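Local coordinates for protein CLPV1 (Pseudomonas aeruginosa, PDB 4UQW) that probably takes part, through this N-terminal domain of an AAA+ ATPase, in recognising and disassembling the contracted TssB-TssC sheath of type VI secretion, at residues S112-T116 with G117-I121. Sequence-based numbering, arbitrary orientation. Where two conformers were deposited one is given.
Sequences SQVRT and GYLVI
The ring of Tyr118 carries the aliphatic chain of Arg115 on one face. Arg115 CG sits 3.5 Å from the centroid of the Tyr118 ring, almost on the ring normal, a CH-pi contact. Arg115 CD continues over the same face towards Tyr118 CZ, at 3.6 Å. Near the ring plane, Gln113 O comes to 3.7 Å from Tyr118 CE2. Elsewhere round the ring, Phe109 stacks on it and Phe152 meets it at an angle.

With chi1 at 55°, Arg115 CG lies between the backbone N and the carbonyl carbon, and the extended chi2 carries CD on towards the hydroxyl end of the ring. The chain then bends at chi3, and the guanidinium plane lies 55° from the ring plane. A water in the guanidinium plane accepts from Arg115 NH1 at 2.9 Å. The same water is hydrogen-bonded to Tyr118 OH. Asp54 OD2 forms a salt bridge with Arg115 NE and also accepts from Gly117 N, so one carboxylate oxygen ties the side chain to the first turn of the helix.

Val114 CG1 packs on Leu119 CD2 at 3.7 Å, the two side chains crossing at about a right angle. Arg115 is the N-cap residue of helix 116-124. Its O accepts from Leu119 N at 3.2 Å, in the carbonyl plane, and more weakly from Tyr118 N. Val120 N bonds Thr116 O at 3.0 Å.

The cap thus joins apolar and polar chemistry: the arginine's methylenes pack on the tyrosine, while Asp54, Asn162 and the water grip its guanidinium; the carboxylate probably offsets much of its positive charge.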
ATOM      1  N   SER A 112     -13.910  -6.131  -8.884  1.00 18.34           N
ATOM      2  CA  SER A 112     -14.254  -6.860  -7.669  0.71 16.88           C
ATOM      3  C   SER A 112     -13.082  -7.041  -6.699  1.00 17.09           C
ATOM      4  O   SER A 112     -13.305  -7.369  -5.557  1.00 18.48           O
ATOM      5  CB  SER A 112     -14.809  -8.223  -8.057  0.71 18.87           C
ATOM      6  OG  SER A 112     -13.805  -8.968  -8.715  0.71 20.77           O
ATOM      7  N   GLN A 113     -11.831  -6.830  -7.158  1.00 16.54           N
ATOM      8  CA  GLN A 113     -10.656  -7.004  -6.287  1.00 17.67           C
ATOM      9  C   GLN A 113      -9.827  -5.747  -6.255  1.00 16.66           C
ATOM     10  O   GLN A 113      -9.742  -5.006  -7.229  1.00 17.72           O
ATOM     11  CB  GLN A 113      -9.765  -8.116  -6.769  1.00 18.87           C
ATOM     12  CG  GLN A 113     -10.478  -9.459  -6.888  1.00 21.80           C
ATOM     13  CD  GLN A 113      -9.472 -10.462  -7.355  1.00 32.44           C
ATOM     14  OE1 GLN A 113      -8.754 -10.973  -6.561  1.00 27.74           O
ATOM     15  NE2 GLN A 113      -9.375 -10.679  -8.661  1.00 45.14           N
ATOM     16  N   VAL A 114      -9.209  -5.502  -5.111  1.00 13.55           N
ATOM     17  CA  VAL A 114      -8.363  -4.319  -4.950  1.00 14.01           C
ATOM     18  C   VAL A 114      -6.915  -4.679  -5.265  1.00 14.43           C
ATOM     19  O   VAL A 114      -6.301  -5.507  -4.586  1.00 16.19           O
ATOM     20  CB  VAL A 114      -8.508  -3.772  -3.511  1.00 14.10           C
ATOM     21  CG1 VAL A 114      -7.550  -2.567  -3.215  1.00 16.36           C
ATOM     22  CG2 VAL A 114      -9.997  -3.444  -3.210  1.00 15.83           C
ATOM     23  N   ARG A 115      -6.399  -4.077  -6.334  1.00 13.98           N
ATOM     24  CA  ARG A 115      -5.006  -4.223  -6.730  1.00 13.39           C
ATOM     25  C   ARG A 115      -4.193  -3.093  -6.128  1.00 15.40           C
ATOM     26  O   ARG A 115      -4.726  -2.065  -5.663  1.00 15.21           O
ATOM     27  CB  ARG A 115      -4.874  -4.237  -8.266  1.00 15.60           C
ATOM     28  CG  ARG A 115      -5.494  -3.008  -8.984  1.00 14.49           C
ATOM     29  CD  ARG A 115      -5.654  -3.270 -10.504  1.00 17.73           C
ATOM     30  NE  ARG A 115      -4.359  -3.476 -11.132  1.00 18.26           N
ATOM     31  CZ  ARG A 115      -4.255  -3.892 -12.390  1.00 17.46           C
ATOM     32  NH1 ARG A 115      -5.370  -4.180 -13.094  1.00 20.54           N
ATOM     33  NH2 ARG A 115      -3.059  -4.017 -12.933  1.00 17.51           N
ATOM     34  N   THR A 116      -2.883  -3.230  -6.167  1.00 14.63           N
ATOM     35  CA  THR A 116      -2.091  -2.206  -5.462  1.00 15.01           C
ATOM     36  C   THR A 116      -2.192  -0.830  -6.120  1.00 13.79           C
ATOM     37  O   THR A 116      -2.083   0.187  -5.408  1.00 13.23           O
ATOM     38  CB  THR A 116      -0.598  -2.610  -5.270  1.00 16.66           C
ATOM     39  OG1 THR A 116       0.069  -2.711  -6.521  1.00 15.61           O
ATOM     40  CG2 THR A 116      -0.508  -3.945  -4.517  1.00 15.57           C
ATOM     41  N   GLY A 117      -2.533  -0.740  -7.407  1.00 15.17           N
ATOM     42  CA  GLY A 117      -2.646   0.573  -8.005  1.00 15.91           C
ATOM     43  C   GLY A 117      -3.893   1.264  -7.481  1.00 15.19           C
ATOM     44  O   GLY A 117      -3.914   2.499  -7.386  1.00 15.41           O
ATOM     45  N   TYR A 118      -4.934   0.493  -7.115  1.00 14.44           N
ATOM     46  CA  TYR A 118      -6.102   1.148  -6.496  1.00 15.83           C
ATOM     47  C   TYR A 118      -5.786   1.588  -5.071  1.00 15.01           C
ATOM     48  O   TYR A 118      -6.352   2.585  -4.604  1.00 15.27           O
ATOM     49  CB  TYR A 118      -7.315   0.202  -6.457  1.00 15.50           C
ATOM     50  CG  TYR A 118      -7.757  -0.301  -7.806  1.00 14.82           C
ATOM     51  CD1 TYR A 118      -7.387   0.308  -8.977  1.00 14.90           C
ATOM     52  CD2 TYR A 118      -8.560  -1.438  -7.866  1.00 15.49           C
ATOM     53  CE1 TYR A 118      -7.830  -0.172 -10.226  1.00 16.74           C
ATOM     54  CE2 TYR A 118      -9.016  -1.940  -9.099  1.00 18.16           C
ATOM     55  CZ  TYR A 118      -8.623  -1.320 -10.255  1.00 19.67           C
ATOM     56  OH  TYR A 118      -8.998  -1.840 -11.486  1.00 21.44           O
ATOM     57  N   LEU A 119      -4.920   0.857  -4.358  1.00 13.31           N
ATOM     58  CA  LEU A 119      -4.467   1.337  -3.059  1.00 14.25           C
ATOM     59  C   LEU A 119      -3.740   2.676  -3.196  1.00 15.75           C
ATOM     60  O   LEU A 119      -3.973   3.591  -2.408  1.00 15.56           O
ATOM     61  CB  LEU A 119      -3.497   0.370  -2.363  1.00 15.92           C
ATOM     62  CG  LEU A 119      -4.040  -1.023  -2.106  1.00 14.15           C
ATOM     63  CD1 LEU A 119      -2.868  -1.938  -1.678  1.00 16.90           C
ATOM     64  CD2 LEU A 119      -5.073  -0.996  -0.958  1.00 15.78           C
ATOM     65  N   VAL A 120      -2.905   2.813  -4.225  1.00 14.21           N
ATOM     66  CA  VAL A 120      -2.220   4.091  -4.413  1.00 14.82           C
ATOM     67  C   VAL A 120      -3.220   5.215  -4.683  1.00 13.72           C
ATOM     68  O   VAL A 120      -3.107   6.285  -4.080  1.00 15.52           O
ATOM     69  CB  VAL A 120      -1.218   3.960  -5.586  1.00 13.85           C
ATOM     70  CG1 VAL A 120      -0.573   5.316  -5.907  1.00 17.26           C
ATOM     71  CG2 VAL A 120      -0.103   2.993  -5.174  1.00 17.32           C
ATOM     72  N   ILE A 121      -4.218   5.001  -5.559  1.00 14.61           N
ATOM     73  CA  ILE A 121      -5.184   6.034  -5.842  1.00 14.56           C
ATOM     74  C   ILE A 121      -5.958   6.385  -4.580  1.00 14.65           C
ATOM     75  O   ILE A 121      -6.139   7.578  -4.269  1.00 16.20           O
ATOM     76  CB  ILE A 121      -6.164   5.573  -6.938  1.00 15.49           C
ATOM     77  CG1 ILE A 121      -5.413   5.544  -8.278  1.00 14.65           C
ATOM     78  CG2 ILE A 121      -7.398   6.506  -7.016  1.00 16.74           C
ATOM     79  CD1 ILE A 121      -6.189   4.759  -9.371  1.00 17.60           C
TER
HETATM   80  O   HOH W   1      -8.182  -4.457 -12.323  1.00 24.30           O